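Local coordinates for DUF4973 domain-containing protein (Bacteroides thetaiotaomicron, PDB 4QNI) that is of unassigned function but, as a two-domain predicted lipoprotein, probably serves as an auxiliary nutrient-binding protein, at residues Y28-H34 with D328-W333; E42-R47 with K124-R128. All coordinates share one frame; numbering follows the deposited sequence.

Interaction 1 of 2, residues Y28-H34 with D328-W333; sequences YVPYSRH and DQAIEW
Tyr28 and the C-terminal residue Trp333 lie almost flat on one another in an offset stack, the phenol ring and the six-membered ring of the indole 4.0 Å apart between centroids with planes only 6° from parallel. The offset brings the root of the tyrosine, not its hydroxyl end, over the pyrrole part of the indole: Tyr28 CB sits 3.4 Å from the centroid of the five-membered ring, 12° off its normal, a CH-pi contact. Farther along the phenol, Tyr28 CD1 and CE1 meet Trp333 CE3 and CZ3. In Trp333 CG stands anti to the carbonyl carbon, a torsion that goes with the indole lying over Tyr28. The indole is sandwiched, since its opposite face carries Ile331 CG2 of its own segment, 3.3 Å above the plane.

Through this stack the tail that follows strand 306-321, the last strand in sequence of the large antiparallel sheet in the C-terminal half, returns to a strand of the N-terminal DUF4973 region. Phe168 of strand 160-168, which runs parallel to 24-30, also meets the Trp333 ring, so the chain terminus is held against both strands.

The polar and charged part is looser and centres on Asp328, whose poor order calls for caution. No hydrogen bond crosses here. Arg33 NH1 and Asp328 OD2 form a long salt bridge of 3.9 Å, with guanidinium and carboxylate planes 77° apart, while Arg33 NH2 donates to Asn49 O. His34 ND1 lies 4.1 Å from Asp328 OD2, a proximity and not a bond.

Van der Waals contact of the Pro30 ring with the Asp328 carboxylate completes the contact, Pro30 CG lying 4.0 Å from Asp328 CG, and the same Pro30 CG lies over the centre of the Arg33 guanidinium.

Interaction 2 of 2, residues E42-R47 with K124-R128; sequences EGGEGR and KFDFR
Arg47 and Arg128 lay their guanidinium groups flat upon each other, centres 3.4 Å apart and planes at 3°. Like charges face one another in this stack, and each group is held at its edge by an acceptor. Arg128 grips the Asp126 carboxylate side-on, NE to OD1 and NH2 to OD2, both bonds nearly straight at 174° and close to the guanidinium plane; this pairing fixes its rotation. Arg47, bent at chi2 and chi3, folds back so that NE and NH2 both donate to Glu45 O, at 2.8 and 2.9 Å. Asp126 OD1 also touches Arg47 CD at 3.3 Å, but lies well out of the Arg47 guanidinium plane, so its long salt bridge to NE is purely electrostatic. The Asp126 carboxylate, close to both guanidinium groups, probably helps to balance their charge.

Glu42 and Lys124 cross at about a right angle, and Lys124 NZ reaches Glu42 OE2 at 3.0 Å on the syn side but tilted well out of the carboxylate plane; Asp122 is a second anion for the same ammonium.

Between the backbones, Phe127 N donates to Gly46 O at 2.7 Å. Arg47 and Asp126 form a non-hydrogen-bonded antiparallel pair, where a type II turn, Gly44 to Arg47, leads into strand 47-56 beside strand 118-126 of a three-stranded antiparallel sheet.

In the fold
The two contacts have their centres 13 Å apart and meet through the loop after strand 24-30. Ser32 OG of interaction 1 probably hydrogen-bonds to Gly46 N of interaction 2; Tyr31 OH also approaches Glu45 OE2, but that distance is unusually short and its geometry doubtful. Along the chain interaction 2 is nested inside the long loop that interaction 1 closes. The inner contact joins the turn leading into strand 47-56 to the end of strand 118-126, whereas the outer one brings the end of the chain back to the DUF4973 region from beyond the large C-terminal sheet. The loop between strands 24-30 and 47-56 thus links the three-stranded sheet to the site where the C-terminal tail packs on the DUF4973 region.

Interaction 1 of 2, residues Y28-H34 with D328-W333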
ATOM      1  N   TYR A  28     -21.804 -15.788   4.394  1.00 38.77           N
ATOM      2  CA  TYR A  28     -23.146 -15.939   3.862  1.00 38.74           C
ATOM      3  C   TYR A  28     -23.573 -17.375   4.048  1.00 41.68           C
ATOM      4  O   TYR A  28     -22.896 -18.308   3.608  1.00 42.12           O
ATOM      5  CB  TYR A  28     -23.192 -15.478   2.385  1.00 41.38           C
ATOM      6  CG  TYR A  28     -23.181 -13.968   2.249  1.00 44.33           C
ATOM      7  CD1 TYR A  28     -24.373 -13.245   2.178  1.00 47.81           C
ATOM      8  CD2 TYR A  28     -21.979 -13.255   2.215  1.00 44.06           C
ATOM      9  CE1 TYR A  28     -24.372 -11.851   2.076  1.00 50.42           C
ATOM     10  CE2 TYR A  28     -21.965 -11.864   2.095  1.00 44.60           C
ATOM     11  CZ  TYR A  28     -23.164 -11.164   2.049  1.00 58.88           C
ATOM     12  OH  TYR A  28     -23.185  -9.788   1.942  1.00 68.44           O
ATOM     13  N   VAL A  29     -24.675 -17.541   4.766  1.00 37.09           N
ATOM     14  CA  VAL A  29     -25.239 -18.828   5.176  1.00 36.52           C
ATOM     15  C   VAL A  29     -26.683 -18.914   4.642  1.00 38.85           C
ATOM     16  O   VAL A  29     -27.437 -17.976   4.865  1.00 37.13           O
ATOM     17  CB  VAL A  29     -25.210 -18.990   6.737  1.00 38.20           C
ATOM     18  CG1 VAL A  29     -25.612 -20.397   7.150  1.00 38.57           C
ATOM     19  CG2 VAL A  29     -23.865 -18.603   7.341  1.00 37.21           C
ATOM     20  N   PRO A  30     -27.113 -19.982   3.942  1.00 36.40           N
ATOM     21  CA  PRO A  30     -28.512 -19.999   3.474  1.00 36.84           C
ATOM     22  C   PRO A  30     -29.441 -19.949   4.674  1.00 39.85           C
ATOM     23  O   PRO A  30     -29.120 -20.562   5.688  1.00 38.09           O
ATOM     24  CB  PRO A  30     -28.641 -21.313   2.683  1.00 39.57           C
ATOM     25  CG  PRO A  30     -27.483 -22.103   3.029  1.00 44.68           C
ATOM     26  CD  PRO A  30     -26.388 -21.205   3.555  1.00 38.93           C
ATOM     27  N   TYR A  31     -30.538 -19.153   4.594  1.00 35.89           N
ATOM     28  CA  TYR A  31     -31.490 -19.026   5.699  1.00 34.69           C
ATOM     29  C   TYR A  31     -32.021 -20.422   6.048  1.00 41.10           C
ATOM     30  O   TYR A  31     -32.094 -20.777   7.221  1.00 42.37           O
ATOM     31  CB  TYR A  31     -32.598 -18.039   5.356  1.00 33.15           C
ATOM     32  CG  TYR A  31     -33.724 -18.038   6.364  1.00 33.19           C
ATOM     33  CD1 TYR A  31     -33.607 -17.349   7.569  1.00 33.49           C
ATOM     34  CD2 TYR A  31     -34.915 -18.721   6.110  1.00 33.86           C
ATOM     35  CE1 TYR A  31     -34.639 -17.358   8.511  1.00 31.05           C
ATOM     36  CE2 TYR A  31     -35.951 -18.733   7.040  1.00 34.64           C
ATOM     37  CZ  TYR A  31     -35.809 -18.045   8.238  1.00 37.93           C
ATOM     38  OH  TYR A  31     -36.835 -18.024   9.154  1.00 36.87           O
ATOM     39  N   SER A  32     -32.303 -21.218   5.019  1.00 37.63           N
ATOM     40  CA  SER A  32     -32.713 -22.603   5.115  1.00 39.58           C
ATOM     41  C   SER A  32     -31.752 -23.484   4.321  1.00 45.37           C
ATOM     42  O   SER A  32     -31.475 -23.213   3.158  1.00 44.32           O
ATOM     43  CB  SER A  32     -34.144 -22.794   4.603  1.00 42.36           C
ATOM     44  OG  SER A  32     -35.103 -22.194   5.449  1.00 46.83           O
ATOM     45  N   ARG A  33     -31.239 -24.520   4.952  1.00 47.05           N
ATOM     46  CA  ARG A  33     -30.404 -25.516   4.292  1.00 49.44           C
ATOM     47  C   ARG A  33     -31.310 -26.605   3.715  1.00 58.06           C
ATOM     48  O   ARG A  33     -32.086 -27.236   4.442  1.00 58.25           O
ATOM     49  CB  ARG A  33     -29.371 -26.114   5.271  1.00 49.50           C
ATOM     50  CG  ARG A  33     -28.419 -27.120   4.633  1.00 49.46           C
ATOM     51  CD  ARG A  33     -27.496 -26.463   3.619  1.00 37.90           C
ATOM     52  NE  ARG A  33     -26.515 -25.582   4.253  1.00 43.41           N
ATOM     53  CZ  ARG A  33     -25.569 -24.929   3.589  1.00 62.36           C
ATOM     54  NH1 ARG A  33     -25.525 -24.976   2.259  1.00 53.43           N
ATOM     55  NH2 ARG A  33     -24.691 -24.179   4.242  1.00 50.99           N
ATOM     56  N   HIS A  34     -31.237 -26.801   2.412  1.00 58.00           N
ATOM     57  CA  HIS A  34     -32.025 -27.835   1.753  1.00 60.71           C
ATOM     58  C   HIS A  34     -31.235 -28.439   0.627  1.00 64.81           C
ATOM     59  O   HIS A  34     -30.164 -27.934   0.289  1.00 61.66           O
ATOM     60  CB  HIS A  34     -33.427 -27.366   1.258  1.00 62.73           C
ATOM     61  CG  HIS A  34     -33.496 -25.973   0.743  1.00 65.69           C
ATOM     62  ND1 HIS A  34     -32.603 -25.507  -0.208  1.00 67.65           N
ATOM     63  CD2 HIS A  34     -34.335 -24.970   1.094  1.00 67.09           C
ATOM     64  CE1 HIS A  34     -32.890 -24.224  -0.361  1.00 66.21           C
ATOM     65  NE2 HIS A  34     -33.935 -23.861   0.392  1.00 66.16           N
ATOM     66  N   ASP A 328     -26.113 -23.493  -3.358  1.00 94.60           N
ATOM     67  CA  ASP A 328     -25.981 -22.751  -2.094  1.00 92.21           C
ATOM     68  C   ASP A 328     -24.481 -22.408  -1.875  1.00 93.85           C
ATOM     69  O   ASP A 328     -24.164 -21.393  -1.256  1.00 92.78           O
ATOM     70  CB  ASP A 328     -26.565 -23.566  -0.900  1.00 93.71           C
ATOM     71  CG  ASP A 328     -28.087 -23.538  -0.694  1.00101.14           C
ATOM     72  OD1 ASP A 328     -28.728 -22.534  -1.088  1.00100.66           O
ATOM     73  OD2 ASP A 328     -28.621 -24.478  -0.045  1.00105.36           O
ATOM     74  N   GLN A 329     -23.575 -23.237  -2.433  1.00 89.54           N
ATOM     75  CA  GLN A 329     -22.127 -23.050  -2.344  1.00 88.52           C
ATOM     76  C   GLN A 329     -21.541 -22.371  -3.601  1.00 89.82           C
ATOM     77  O   GLN A 329     -20.462 -21.767  -3.513  1.00 90.00           O
ATOM     78  CB  GLN A 329     -21.431 -24.399  -2.115  1.00 91.14           C
ATOM     79  CG  GLN A 329     -21.530 -24.908  -0.686  1.00103.82           C
ATOM     80  CD  GLN A 329     -20.367 -25.815  -0.361  1.00120.09           C
ATOM     81  OE1 GLN A 329     -19.288 -25.364   0.047  1.00110.04           O
ATOM     82  NE2 GLN A 329     -20.557 -27.113  -0.548  1.00115.14           N
ATOM     83  N   ALA A 330     -22.256 -22.453  -4.753  1.00 82.96           N
ATOM     84  CA  ALA A 330     -21.839 -21.915  -6.059  1.00 81.52           C
ATOM     85  C   ALA A 330     -21.772 -20.374  -6.137  1.00 77.96           C
ATOM     86  O   ALA A 330     -21.142 -19.860  -7.075  1.00 78.90           O
ATOM     87  CB  ALA A 330     -22.771 -22.426  -7.152  1.00 83.31           C
ATOM     88  N   ILE A 331     -22.410 -19.645  -5.179  1.00 66.25           N
ATOM     89  CA  ILE A 331     -22.486 -18.176  -5.176  1.00 61.97           C
ATOM     90  C   ILE A 331     -21.149 -17.528  -4.954  1.00 63.70           C
ATOM     91  O   ILE A 331     -20.458 -17.846  -3.988  1.00 63.99           O
ATOM     92  CB  ILE A 331     -23.514 -17.598  -4.168  1.00 61.81           C
ATOM     93  CG1 ILE A 331     -24.896 -18.213  -4.386  1.00 62.26           C
ATOM     94  CG2 ILE A 331     -23.580 -16.063  -4.280  1.00 58.82           C
ATOM     95  CD1 ILE A 331     -25.641 -18.506  -3.151  1.00 68.97           C
ATOM     96  N   GLU A 332     -20.835 -16.546  -5.814  1.00 60.12           N
ATOM     97  CA  GLU A 332     -19.631 -15.720  -5.719  1.00 60.00           C
ATOM     98  C   GLU A 332     -20.018 -14.428  -5.015  1.00 62.33           C
ATOM     99  O   GLU A 332     -20.281 -13.406  -5.657  1.00 63.57           O
ATOM    100  CB  GLU A 332     -18.996 -15.471  -7.101  1.00 62.89           C
ATOM    101  CG  GLU A 332     -18.349 -16.709  -7.692  1.00 74.34           C
ATOM    102  CD  GLU A 332     -17.540 -16.516  -8.962  1.00 96.02           C
ATOM    103  OE1 GLU A 332     -17.680 -15.454  -9.615  1.00 88.28           O
ATOM    104  OE2 GLU A 332     -16.762 -17.437  -9.303  1.00 86.25           O
ATOM    105  N   TRP A 333     -20.106 -14.503  -3.680  1.00 56.11           N
ATOM    106  CA  TRP A 333     -20.484 -13.387  -2.804  1.00 52.74           C
ATOM    107  C   TRP A 333     -19.508 -12.210  -2.897  1.00 73.09           C
ATOM    108  O   TRP A 333     -18.282 -12.457  -3.037  1.00 79.47           O
ATOM    109  CB  TRP A 333     -20.592 -13.871  -1.348  1.00 49.24           C
ATOM    110  CG  TRP A 333     -21.772 -14.756  -1.128  1.00 48.78           C
ATOM    111  CD1 TRP A 333     -21.762 -16.107  -0.961  1.00 51.71           C
ATOM    112  CD2 TRP A 333     -23.160 -14.364  -1.184  1.00 48.02           C
ATOM    113  NE1 TRP A 333     -23.056 -16.579  -0.836  1.00 50.80           N
ATOM    114  CE2 TRP A 333     -23.933 -15.530  -0.979  1.00 51.06           C
ATOM    115  CE3 TRP A 333     -23.825 -13.136  -1.397  1.00 48.84           C
ATOM    116  CZ2 TRP A 333     -25.331 -15.508  -0.970  1.00 49.48           C
ATOM    117  CZ3 TRP A 333     -25.215 -13.117  -1.389  1.00 49.58           C
ATOM    118  CH2 TRP A 333     -25.951 -14.287  -1.140  1.00 49.98           C
ATOM    119  OXT TRP A 333     -19.988 -11.052  -2.850  1.00 86.05           O
TER

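Interaction 2 of 2, residues E42-R47 with K124-R128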
ATOM      1  N   GLU A  42     -31.666 -29.322   7.508  1.00 59.27           N
ATOM      2  CA  GLU A  42     -31.222 -29.071   8.880  1.00 57.52           C
ATOM      3  C   GLU A  42     -32.350 -28.946   9.907  1.00 64.80           C
ATOM      4  O   GLU A  42     -32.114 -28.429  11.009  1.00 64.73           O
ATOM      5  CB  GLU A  42     -30.301 -27.852   8.929  1.00 55.76           C
ATOM      6  CG  GLU A  42     -28.864 -28.204   8.596  1.00 62.66           C
ATOM      7  CD  GLU A  42     -28.126 -29.142   9.537  1.00 79.71           C
ATOM      8  OE1 GLU A  42     -28.424 -29.151  10.756  1.00 69.50           O
ATOM      9  OE2 GLU A  42     -27.223 -29.858   9.047  1.00 78.48           O
ATOM     10  N   GLY A  43     -33.514 -29.511   9.585  1.00 63.57           N
ATOM     11  CA  GLY A  43     -34.662 -29.550  10.487  1.00 64.42           C
ATOM     12  C   GLY A  43     -35.842 -28.664  10.134  1.00 68.35           C
ATOM     13  O   GLY A  43     -36.850 -28.670  10.852  1.00 70.29           O
ATOM     14  N   GLY A  44     -35.720 -27.901   9.051  1.00 60.90           N
ATOM     15  CA  GLY A  44     -36.792 -27.028   8.609  1.00 58.58           C
ATOM     16  C   GLY A  44     -36.354 -25.631   8.236  1.00 58.15           C
ATOM     17  O   GLY A  44     -35.169 -25.323   8.117  1.00 56.61           O
ATOM     18  N   GLU A  45     -37.354 -24.810   8.002  1.00 52.47           N
ATOM     19  CA  GLU A  45     -37.357 -23.395   7.649  1.00 48.80           C
ATOM     20  C   GLU A  45     -36.518 -22.637   8.702  1.00 49.07           C
ATOM     21  O   GLU A  45     -36.712 -22.836   9.905  1.00 49.92           O
ATOM     22  CB  GLU A  45     -38.853 -23.000   7.642  1.00 50.27           C
ATOM     23  CG  GLU A  45     -39.231 -21.554   7.533  1.00 56.98           C
ATOM     24  CD  GLU A  45     -39.052 -20.688   8.763  1.00 60.29           C
ATOM     25  OE1 GLU A  45     -39.299 -21.139   9.904  1.00 43.89           O
ATOM     26  OE2 GLU A  45     -38.652 -19.525   8.567  1.00 54.42           O
ATOM     27  N   GLY A  46     -35.546 -21.862   8.249  1.00 41.97           N
ATOM     28  CA  GLY A  46     -34.681 -21.100   9.146  1.00 40.79           C
ATOM     29  C   GLY A  46     -33.586 -21.867   9.862  1.00 44.38           C
ATOM     30  O   GLY A  46     -32.869 -21.276  10.679  1.00 43.81           O
ATOM     31  N   ARG A  47     -33.473 -23.198   9.599  1.00 40.46           N
ATOM     32  CA  ARG A  47     -32.442 -24.064  10.152  1.00 40.20           C
ATOM     33  C   ARG A  47     -31.411 -24.264   9.104  1.00 45.19           C
ATOM     34  O   ARG A  47     -31.729 -24.589   7.958  1.00 46.64           O
ATOM     35  CB  ARG A  47     -32.985 -25.405  10.662  1.00 39.46           C
ATOM     36  CG  ARG A  47     -33.283 -25.429  12.158  1.00 38.30           C
ATOM     37  CD  ARG A  47     -34.238 -24.314  12.622  1.00 42.14           C
ATOM     38  NE  ARG A  47     -35.517 -24.324  11.902  1.00 46.24           N
ATOM     39  CZ  ARG A  47     -36.558 -25.093  12.218  1.00 59.67           C
ATOM     40  NH1 ARG A  47     -36.498 -25.909  13.261  1.00 46.44           N
ATOM     41  NH2 ARG A  47     -37.674 -25.031  11.509  1.00 52.16           N
ATOM     42  N   LYS A 124     -23.962 -24.665  13.435  1.00 36.74           N
ATOM     43  CA  LYS A 124     -25.392 -24.908  13.219  1.00 35.82           C
ATOM     44  C   LYS A 124     -26.125 -23.634  13.540  1.00 40.64           C
ATOM     45  O   LYS A 124     -25.726 -22.917  14.457  1.00 40.84           O
ATOM     46  CB  LYS A 124     -25.931 -26.094  14.016  1.00 38.85           C
ATOM     47  CG  LYS A 124     -25.179 -27.419  13.797  1.00 46.65           C
ATOM     48  CD  LYS A 124     -25.355 -28.018  12.397  1.00 53.16           C
ATOM     49  CE  LYS A 124     -25.243 -29.527  12.459  1.00 63.21           C
ATOM     50  NZ  LYS A 124     -25.098 -30.134  11.112  1.00 73.15           N
ATOM     51  N   PHE A 125     -27.143 -23.308  12.746  1.00 36.98           N
ATOM     52  CA  PHE A 125     -27.859 -22.062  12.910  1.00 36.46           C
ATOM     53  C   PHE A 125     -29.358 -22.248  12.927  1.00 42.88           C
ATOM     54  O   PHE A 125     -29.913 -23.089  12.219  1.00 40.31           O
ATOM     55  CB  PHE A 125     -27.516 -21.070  11.782  1.00 36.78           C
ATOM     56  CG  PHE A 125     -26.092 -20.597  11.762  1.00 37.06           C
ATOM     57  CD1 PHE A 125     -25.675 -19.564  12.592  1.00 37.07           C
ATOM     58  CD2 PHE A 125     -25.173 -21.148  10.872  1.00 38.25           C
ATOM     59  CE1 PHE A 125     -24.361 -19.101  12.548  1.00 36.72           C
ATOM     60  CE2 PHE A 125     -23.853 -20.684  10.830  1.00 39.24           C
ATOM     61  CZ  PHE A 125     -23.447 -19.694  11.694  1.00 36.82           C
ATOM     62  N   ASP A 126     -30.007 -21.392  13.729  1.00 41.01           N
ATOM     63  CA  ASP A 126     -31.445 -21.279  13.856  1.00 40.68           C
ATOM     64  C   ASP A 126     -31.729 -19.803  13.715  1.00 42.53           C
ATOM     65  O   ASP A 126     -31.527 -19.036  14.664  1.00 41.37           O
ATOM     66  CB  ASP A 126     -31.966 -21.877  15.173  1.00 42.84           C
ATOM     67  CG  ASP A 126     -33.480 -21.982  15.211  1.00 48.76           C
ATOM     68  OD1 ASP A 126     -34.139 -21.448  14.292  1.00 48.18           O
ATOM     69  OD2 ASP A 126     -34.004 -22.613  16.147  1.00 56.54           O
ATOM     70  N   PHE A 127     -32.073 -19.396  12.483  1.00 36.80           N
ATOM     71  CA  PHE A 127     -32.283 -18.004  12.130  1.00 34.90           C
ATOM     72  C   PHE A 127     -33.737 -17.574  12.297  1.00 41.60           C
ATOM     73  O   PHE A 127     -34.062 -16.415  12.055  1.00 42.31           O
ATOM     74  CB  PHE A 127     -31.814 -17.752  10.705  1.00 35.65           C
ATOM     75  CG  PHE A 127     -30.346 -17.979  10.371  1.00 36.53           C
ATOM     76  CD1 PHE A 127     -29.341 -17.330  11.090  1.00 38.15           C
ATOM     77  CD2 PHE A 127     -29.975 -18.741   9.259  1.00 37.30           C
ATOM     78  CE1 PHE A 127     -27.994 -17.495  10.745  1.00 38.97           C
ATOM     79  CE2 PHE A 127     -28.627 -18.891   8.907  1.00 40.13           C
ATOM     80  CZ  PHE A 127     -27.647 -18.251   9.637  1.00 38.05           C
ATOM     81  N   ARG A 128     -34.610 -18.480  12.722  1.00 40.26           N
ATOM     82  CA  ARG A 128     -36.020 -18.148  12.932  1.00 41.15           C
ATOM     83  C   ARG A 128     -36.188 -16.929  13.848  1.00 45.31           C
ATOM     84  O   ARG A 128     -35.654 -16.887  14.959  1.00 45.65           O
ATOM     85  CB  ARG A 128     -36.765 -19.348  13.502  1.00 39.99           C
ATOM     86  CG  ARG A 128     -36.990 -20.398  12.426  1.00 44.01           C
ATOM     87  CD  ARG A 128     -37.679 -21.613  12.971  1.00 40.42           C
ATOM     88  NE  ARG A 128     -36.938 -22.225  14.070  1.00 47.72           N
ATOM     89  CZ  ARG A 128     -37.437 -23.136  14.897  1.00 61.64           C
ATOM     90  NH1 ARG A 128     -38.694 -23.544  14.766  1.00 55.24           N
ATOM     91  NH2 ARG A 128     -36.681 -23.657  15.850  1.00 49.02           N
TER